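Local coordinates for MaoC family protein (Mycobacterium tuberculosis H37Rv, PDB 3KHP) that probably hydrates enoyl thioesters to (3R)-hydroxyacyl thioesters, and catalyses the reverse dehydration, as a MaoC-type hydratase with a double hot-dog fold, at residues A[56-59]-A[60-63]; A[195-198]-A[199-203]; A[215-218]-A[219-223]. All coordinates share one frame; numbering follows the deposited sequence.

Interaction 1 (A[56-59]-A[60-63]); sequences TGDL and AFTT
Asp58 and Leu59 open a helix of barely more than one turn, and their carbonyl groups receive the amides and a hydroxyl of the residues that follow them. Phe61 N donates to Asp58 O over 2.9 Å, a closure of three residues; Thr62 N adds a weak bond to the same oxygen. One step on, Thr63 N makes a weak bond to Leu59 O, and Thr63 is where the chain leaves helical geometry.

The Thr63 side chain adds a second bond to that last closure. Its chi1 of 66° swings OG1 back over the turn, and OG1 gives its proton to Leu59 O at 2.5 Å, a distance probably shorter than real. Leu59 O thus has two donors from one residue, and the hydroxyl is also bonded to Ser66 OG. The Thr63 methyl CG2 lies 3.9 Å from Leu59 CD2, so the threonine uses its hydroxyl for bonding and its methyl for packing.

Asp58 sits at the N-cap position yet makes no capping bond. With chi1 at 59°, its CB meets the Phe61 ring at the edge, in plane, and the two side chains cross at about a right angle, carboxylate and ring planes 67° apart. OD1 approaches ring atom CD2 of Phe61 obliquely at 3.5 Å, while OD2 makes a weak bond to Gly55 N. Thr62 OG1 is likewise bonded to the preceding loop, at Gly55 O. The Phe61 ring, suitably apolar, packs against Ala49 of helix 42-51 and Val243 of helix 231-245.

The arrangement is a short helical turn in which the Leu59 carbonyl is met by both the amide and the hydroxyl of Thr63, set in the MFE-2 hydratase 2 N-terminal region beside the second subunit.

Interaction 2 (A[195-198]-A[199-203]); sequences REDQ and ALIYR
Gln198 and Tyr202 share a nearly straight bond at this helix start: Tyr202 N reaches Gln198 O at 2.9 Å with an N-H...O angle of 168°. Ile201 N makes a weaker bond to the same oxygen at 3.1 Å, and Leu200 N a weak one to Asp197 O. The side chains touch these carbonyls through carbon. CB of Leu200 lies 3.5 Å from Asp197 O, and CB of Tyr202 is equally near Gln198 O. CD1 of Ile201 is modelled still closer to Asp197 O, but with an unusual first torsion, which makes that approach doubtful.

Behind this shell, the glutamine reaches its extended chain toward the turn before it. With CG trans to the backbone N (chi1 -164°), OE1 accepts from Arg195 N at 2.9 Å, the donor tilted somewhat from the amide plane. The type I turn from Arg195 to Gln198 is closed as well by Gln198 N on Arg195 O. A water donates to Glu196 O and accepts from Ala199 N at 3.0 Å, serving an amide at the helix start.

Further out, Gln198 NE2 donates to Gly51 O, and the Tyr202 ring stands edge-to-face with His230. Across the dimer interface, Asp197 OD2 is salt-bridged to NH1 of Arg195 of the second subunit.

Chemically, a glutamine suits its place because a neutral amide can accept with one end and donate with the other, satisfying two backbone groups without a charge; the charge sits instead on Asp197, where the cationic partner of the other subunit probably favours the ionised form.

Interaction 3 (A[215-218]-A[219-223]); sequences PWFA and TQLAG
Pro215 begins the helix with its carbonyl, which accepts from Thr219 N at 3.0 Å; a proline suits a first turn, where its missing N-H is not needed for a helical bond. The Thr219 methyl CG2 is modelled between the Pro215 and Trp216 carbonyl oxygens, an approach so tight that its detail is doubtful.

Trp216 O takes Gln220 N at 2.7 Å. Its indole lies with CG trans to the backbone N (chi1 -172°), which sets the ring where Gln220, one turn on, can fold its chain over it. There the aliphatic part of the glutamine does the touching: CG stands 3.8 Å from the centroid of the five-membered ring, only 11° off its normal, a CH-pi contact over one face. Gln220 bends at chi2, leaving its amide plane steeply inclined to the indole. The same indole stacks with His67 of the second subunit.

Phe217 repeats the pattern with Leu221. Leu221 N bonds to Phe217 O at 3.0 Å, and Leu221 CB lies over the phenyl face, 4.0 Å from its centroid and offset toward the rim. CD1 of Leu221 is placed 3.4 Å from CD1 of the Phe217 ring and also approaches Trp216 CZ3, but its position is uncertain because the leucine's second torsion is unusual.

Ala218, small enough for a buried position, packs on Pro227, and its O is 3.2 Å from Ala222 CB. Gly223 is where the chain leaves helical geometry, its positive phi of 91° readily taken by glycine.

The sequence from Tyr202 to Ala218 fits the hydratase 2 motif of MaoC-type enzymes, and this short helix carries its last residues.

Interactions 2 and 3 belong to the MaoC-like half and bracket the loop of the hydratase 2 motif, which in relatives supplies the catalytic aspartate and histidine; their centres are about 17 Å apart and their nearest atoms about 8 Å. Interaction 1 lies in the N-terminal half, its centre about 18 Å from that of interaction 2 and about 34 Å from that of interaction 3. Within one chain none touches another, but the dimer brings them together: Leu59 and Thr62 of interaction 1 meet Pro215 and Leu200 of the second subunit, and Glu196 of interaction 2 is hydrogen-bonded to Thr56 of the second subunit. All three helical turns therefore border the subunit interface.

Interaction 1 (A[56-59]-A[60-63])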
loop_
_atom_site.group_PDB
_atom_site.type_symbol
_atom_site.label_atom_id
_atom_site.label_comp_id
_atom_site.label_asym_id
_atom_site.label_seq_id
_atom_site.Cartn_x
_atom_site.Cartn_y
_atom_site.Cartn_z
ATOM N N THR A 56 -13.057 -1.636 -3.345
ATOM C CA THR A 56 -13.892 -2.374 -4.288
ATOM C C THR A 56 -14.991 -1.536 -4.931
ATOM O O THR A 56 -15.569 -1.950 -5.865
ATOM C CB THR A 56 -14.527 -3.552 -3.588
ATOM O OG1 THR A 56 -15.257 -3.097 -2.427
ATOM C CG2 THR A 56 -13.424 -4.558 -3.202
ATOM N N GLY A 57 -15.229 -0.331 -4.445
ATOM C CA GLY A 57 -16.321 0.503 -4.896
ATOM C C GLY A 57 -15.956 1.329 -6.084
ATOM O O GLY A 57 -16.838 1.859 -6.790
ATOM N N ASP A 58 -14.655 1.412 -6.376
ATOM C CA ASP A 58 -14.247 2.241 -7.507
ATOM C C ASP A 58 -13.096 1.602 -8.211
ATOM O O ASP A 58 -11.963 2.078 -8.155
ATOM C CB ASP A 58 -13.904 3.709 -7.065
ATOM C CG ASP A 58 -12.771 3.782 -6.022
ATOM O OD1 ASP A 58 -12.361 4.928 -5.622
ATOM O OD2 ASP A 58 -12.297 2.689 -5.607
ATOM N N LEU A 59 -13.424 0.595 -8.980
ATOM C CA LEU A 59 -12.468 -0.294 -9.593
ATOM C C LEU A 59 -11.622 0.320 -10.668
ATOM O O LEU A 59 -10.603 -0.227 -11.067
ATOM C CB LEU A 59 -13.207 -1.496 -10.183
ATOM C CG LEU A 59 -13.920 -2.391 -9.167
ATOM C CD1 LEU A 59 -14.785 -3.408 -9.907
ATOM C CD2 LEU A 59 -12.888 -3.043 -8.253
ATOM N N ALA A 60 -12.058 1.434 -11.164
ATOM C CA ALA A 60 -11.275 2.259 -12.080
ATOM C C ALA A 60 -9.994 2.774 -11.451
ATOM O O ALA A 60 -9.021 2.980 -12.133
ATOM C CB ALA A 60 -12.163 3.433 -12.517
ATOM N N PHE A 61 -9.979 2.961 -10.137
ATOM C CA PHE A 61 -8.778 3.429 -9.414
ATOM C C PHE A 61 -7.990 2.303 -8.774
ATOM O O PHE A 61 -6.771 2.448 -8.604
ATOM C CB PHE A 61 -9.179 4.473 -8.375
ATOM C CG PHE A 61 -9.861 5.650 -8.989
ATOM C CD1 PHE A 61 -9.178 6.494 -9.846
ATOM C CD2 PHE A 61 -11.171 5.896 -8.768
ATOM C CE1 PHE A 61 -9.817 7.580 -10.456
ATOM C CE2 PHE A 61 -11.807 6.969 -9.368
ATOM C CZ PHE A 61 -11.135 7.796 -10.224
ATOM N N THR A 62 -8.647 1.167 -8.480
ATOM C CA THR A 62 -7.967 0.045 -7.800
ATOM C C THR A 62 -7.680 -1.213 -8.653
ATOM O O THR A 62 -7.116 -2.196 -8.162
ATOM C CB THR A 62 -8.767 -0.323 -6.588
ATOM O OG1 THR A 62 -10.138 -0.543 -6.974
ATOM C CG2 THR A 62 -8.719 0.848 -5.600
ATOM N N THR A 63 -8.047 -1.175 -9.930
ATOM C CA THR A 63 -7.750 -2.262 -10.838
ATOM C C THR A 63 -7.420 -1.754 -12.240
ATOM O O THR A 63 -7.939 -0.713 -12.693
ATOM C CB THR A 63 -8.930 -3.272 -10.973
ATOM O OG1 THR A 63 -10.067 -2.631 -11.610
ATOM C CG2 THR A 63 -9.311 -3.874 -9.606
#

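Interaction 2 (A[195-198]-A[199-203])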
loop_
_atom_site.group_PDB
_atom_site.type_symbol
_atom_site.label_atom_id
_atom_site.label_comp_id
_atom_site.label_asym_id
_atom_site.label_seq_id
_atom_site.Cartn_x
_atom_site.Cartn_y
_atom_site.Cartn_z
ATOM N N ARG A 195 -9.149 3.877 7.387
ATOM C CA ARG A 195 -8.848 2.698 8.171
ATOM C C ARG A 195 -7.790 2.989 9.218
ATOM O O ARG A 195 -6.886 3.772 9.016
ATOM C CB ARG A 195 -8.333 1.575 7.298
ATOM C CG ARG A 195 -9.422 0.900 6.456
ATOM C CD ARG A 195 -8.807 -0.104 5.536
ATOM N NE ARG A 195 -9.795 -0.519 4.532
ATOM C CZ ARG A 195 -10.728 -1.455 4.712
ATOM N NH1 ARG A 195 -11.558 -1.709 3.726
ATOM N NH2 ARG A 195 -10.833 -2.127 5.861
ATOM N N GLU A 196 -7.942 2.297 10.323
ATOM C CA GLU A 196 -7.039 2.310 11.440
ATOM C C GLU A 196 -5.616 1.982 11.015
ATOM O O GLU A 196 -4.667 2.485 11.572
ATOM C CB GLU A 196 -7.578 1.267 12.450
ATOM C CG GLU A 196 -6.868 1.220 13.718
ATOM C CD GLU A 196 -5.668 0.266 13.670
ATOM O OE1 GLU A 196 -5.699 -0.717 12.862
ATOM O OE2 GLU A 196 -4.718 0.513 14.464
ATOM N N ASP A 197 -5.473 1.132 10.012
ATOM C CA ASP A 197 -4.163 0.800 9.469
ATOM C C ASP A 197 -3.837 1.547 8.183
ATOM O O ASP A 197 -2.902 1.181 7.487
ATOM C CB ASP A 197 -4.064 -0.704 9.240
ATOM C CG ASP A 197 -5.063 -1.218 8.188
ATOM O OD1 ASP A 197 -5.925 -0.417 7.707
ATOM O OD2 ASP A 197 -5.009 -2.437 7.885
ATOM N N GLN A 198 -4.557 2.612 7.861
ATOM C CA GLN A 198 -4.375 3.213 6.549
ATOM C C GLN A 198 -2.986 3.820 6.312
ATOM O O GLN A 198 -2.467 3.752 5.220
ATOM C CB GLN A 198 -5.446 4.246 6.256
ATOM C CG GLN A 198 -5.517 4.588 4.790
ATOM C CD GLN A 198 -6.895 5.075 4.367
ATOM O OE1 GLN A 198 -7.938 4.628 4.895
ATOM N NE2 GLN A 198 -6.907 6.031 3.452
ATOM N N ALA A 199 -2.378 4.400 7.323
ATOM C CA ALA A 199 -1.085 5.002 7.145
ATOM C C ALA A 199 -0.023 3.970 6.745
ATOM O O ALA A 199 0.918 4.285 6.010
ATOM C CB ALA A 199 -0.683 5.780 8.400
ATOM N N LEU A 200 -0.186 2.733 7.230
ATOM C CA LEU A 200 0.716 1.646 6.876
ATOM C C LEU A 200 0.706 1.307 5.416
ATOM O O LEU A 200 1.738 0.862 4.903
ATOM C CB LEU A 200 0.451 0.365 7.694
ATOM C CG LEU A 200 0.513 0.410 9.228
ATOM C CD1 LEU A 200 0.205 -0.906 9.847
ATOM C CD2 LEU A 200 1.799 0.948 9.757
ATOM N N ILE A 201 -0.414 1.498 4.710
ATOM C CA ILE A 201 -0.376 1.305 3.256
ATOM C C ILE A 201 0.013 2.624 2.587
ATOM O O ILE A 201 0.726 2.643 1.580
ATOM C CB ILE A 201 -1.676 0.891 2.623
ATOM C CG1 ILE A 201 -2.727 0.422 3.636
ATOM C CG2 ILE A 201 -1.396 -0.150 1.535
ATOM C CD1 ILE A 201 -2.292 -0.637 4.919
ATOM N N TYR A 202 -0.522 3.722 3.093
ATOM C CA TYR A 202 -0.251 5.009 2.451
ATOM C C TYR A 202 1.266 5.349 2.400
ATOM O O TYR A 202 1.756 5.920 1.398
ATOM C CB TYR A 202 -1.046 6.179 3.075
ATOM C CG TYR A 202 -0.706 7.426 2.324
ATOM C CD1 TYR A 202 -1.302 7.700 1.093
ATOM C CD2 TYR A 202 0.294 8.269 2.763
ATOM C CE1 TYR A 202 -0.962 8.796 0.379
ATOM C CE2 TYR A 202 0.652 9.372 2.040
ATOM C CZ TYR A 202 0.026 9.623 0.839
ATOM O OH TYR A 202 0.385 10.702 0.076
ATOM N N ARG A 203 2.003 4.911 3.419
ATOM C CA ARG A 203 3.451 5.156 3.527
ATOM C C ARG A 203 4.257 4.412 2.477
ATOM O O ARG A 203 5.458 4.711 2.266
ATOM C CB ARG A 203 3.959 4.835 4.974
ATOM C CG ARG A 203 3.927 3.388 5.417
ATOM C CD ARG A 203 4.070 3.216 6.942
ATOM N NE ARG A 203 5.364 3.699 7.406
ATOM C CZ ARG A 203 6.524 3.055 7.237
ATOM N NH1 ARG A 203 6.570 1.891 6.628
ATOM N NH2 ARG A 203 7.663 3.611 7.655
HETATM O O HOH W 1 -2.475 3.445 10.214
#

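Interaction 3 (A[215-218]-A[219-223])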
loop_
_atom_site.group_PDB
_atom_site.type_symbol
_atom_site.label_atom_id
_atom_site.label_comp_id
_atom_site.label_asym_id
_atom_site.label_seq_id
_atom_site.Cartn_x
_atom_site.Cartn_y
_atom_site.Cartn_z
ATOM N N PRO A 215 3.949 4.107 17.109
ATOM C CA PRO A 215 3.354 4.771 18.257
ATOM C C PRO A 215 4.424 5.319 19.198
ATOM O O PRO A 215 4.229 6.377 19.804
ATOM C CB PRO A 215 2.576 3.679 18.967
ATOM C CG PRO A 215 2.576 2.488 18.057
ATOM C CD PRO A 215 3.514 2.712 16.938
ATOM N N TRP A 216 5.551 4.628 19.291
ATOM C CA TRP A 216 6.635 5.102 20.148
ATOM C C TRP A 216 7.023 6.507 19.717
ATOM O O TRP A 216 6.960 7.450 20.514
ATOM C CB TRP A 216 7.844 4.191 20.059
ATOM C CG TRP A 216 8.865 4.515 21.036
ATOM C CD1 TRP A 216 8.961 4.020 22.311
ATOM C CD2 TRP A 216 9.963 5.397 20.863
ATOM N NE1 TRP A 216 10.052 4.536 22.927
ATOM C CE2 TRP A 216 10.694 5.389 22.071
ATOM C CE3 TRP A 216 10.405 6.192 19.813
ATOM C CZ2 TRP A 216 11.845 6.159 22.263
ATOM C CZ3 TRP A 216 11.553 6.972 19.996
ATOM C CH2 TRP A 216 12.253 6.954 21.225
ATOM N N PHE A 217 7.362 6.629 18.435
ATOM C CA PHE A 217 7.829 7.867 17.895
ATOM C C PHE A 217 6.766 8.945 17.947
ATOM O O PHE A 217 7.050 10.094 18.286
ATOM C CB PHE A 217 8.247 7.684 16.458
ATOM C CG PHE A 217 8.832 8.902 15.867
ATOM C CD1 PHE A 217 10.214 9.128 15.910
ATOM C CD2 PHE A 217 8.015 9.858 15.292
ATOM C CE1 PHE A 217 10.748 10.338 15.368
ATOM C CE2 PHE A 217 8.534 11.037 14.776
ATOM C CZ PHE A 217 9.898 11.274 14.823
ATOM N N ALA A 218 5.549 8.575 17.570
ATOM C CA ALA A 218 4.458 9.503 17.465
ATOM C C ALA A 218 4.286 10.174 18.802
ATOM O O ALA A 218 4.053 11.370 18.865
ATOM C CB ALA A 218 3.144 8.785 17.054
ATOM N N THR A 219 4.384 9.402 19.872
ATOM C CA THR A 219 4.211 9.977 21.212
ATOM C C THR A 219 5.510 10.583 21.847
ATOM O O THR A 219 5.473 11.678 22.392
ATOM C CB THR A 219 3.570 9.006 22.181
ATOM O OG1 THR A 219 3.400 9.686 23.438
ATOM C CG2 THR A 219 4.401 7.809 22.414
ATOM N N GLN A 220 6.626 9.885 21.733
ATOM C CA GLN A 220 7.833 10.243 22.450
ATOM C C GLN A 220 8.548 11.447 21.826
ATOM O O GLN A 220 9.155 12.253 22.548
ATOM C CB GLN A 220 8.798 9.049 22.522
ATOM C CG GLN A 220 8.282 7.898 23.343
ATOM C CD GLN A 220 8.787 7.975 24.762
ATOM O OE1 GLN A 220 9.944 7.653 25.034
ATOM N NE2 GLN A 220 7.937 8.441 25.667
ATOM N N LEU A 221 8.492 11.569 20.515
ATOM C CA LEU A 221 9.052 12.737 19.834
ATOM C C LEU A 221 8.043 13.760 19.393
ATOM O O LEU A 221 8.367 14.937 19.396
ATOM C CB LEU A 221 9.943 12.313 18.649
ATOM C CG LEU A 221 11.212 11.743 19.308
ATOM C CD1 LEU A 221 11.678 10.511 18.700
ATOM C CD2 LEU A 221 12.291 12.804 19.345
ATOM N N ALA A 222 6.817 13.352 19.064
ATOM C CA ALA A 222 5.846 14.286 18.452
ATOM C C ALA A 222 4.672 14.613 19.358
ATOM O O ALA A 222 3.981 15.579 19.122
ATOM C CB ALA A 222 5.361 13.743 17.094
ATOM N N GLY A 223 4.431 13.827 20.392
ATOM C CA GLY A 223 3.481 14.228 21.437
ATOM C C GLY A 223 2.022 13.806 21.268
ATOM O O GLY A 223 1.160 14.297 22.025
#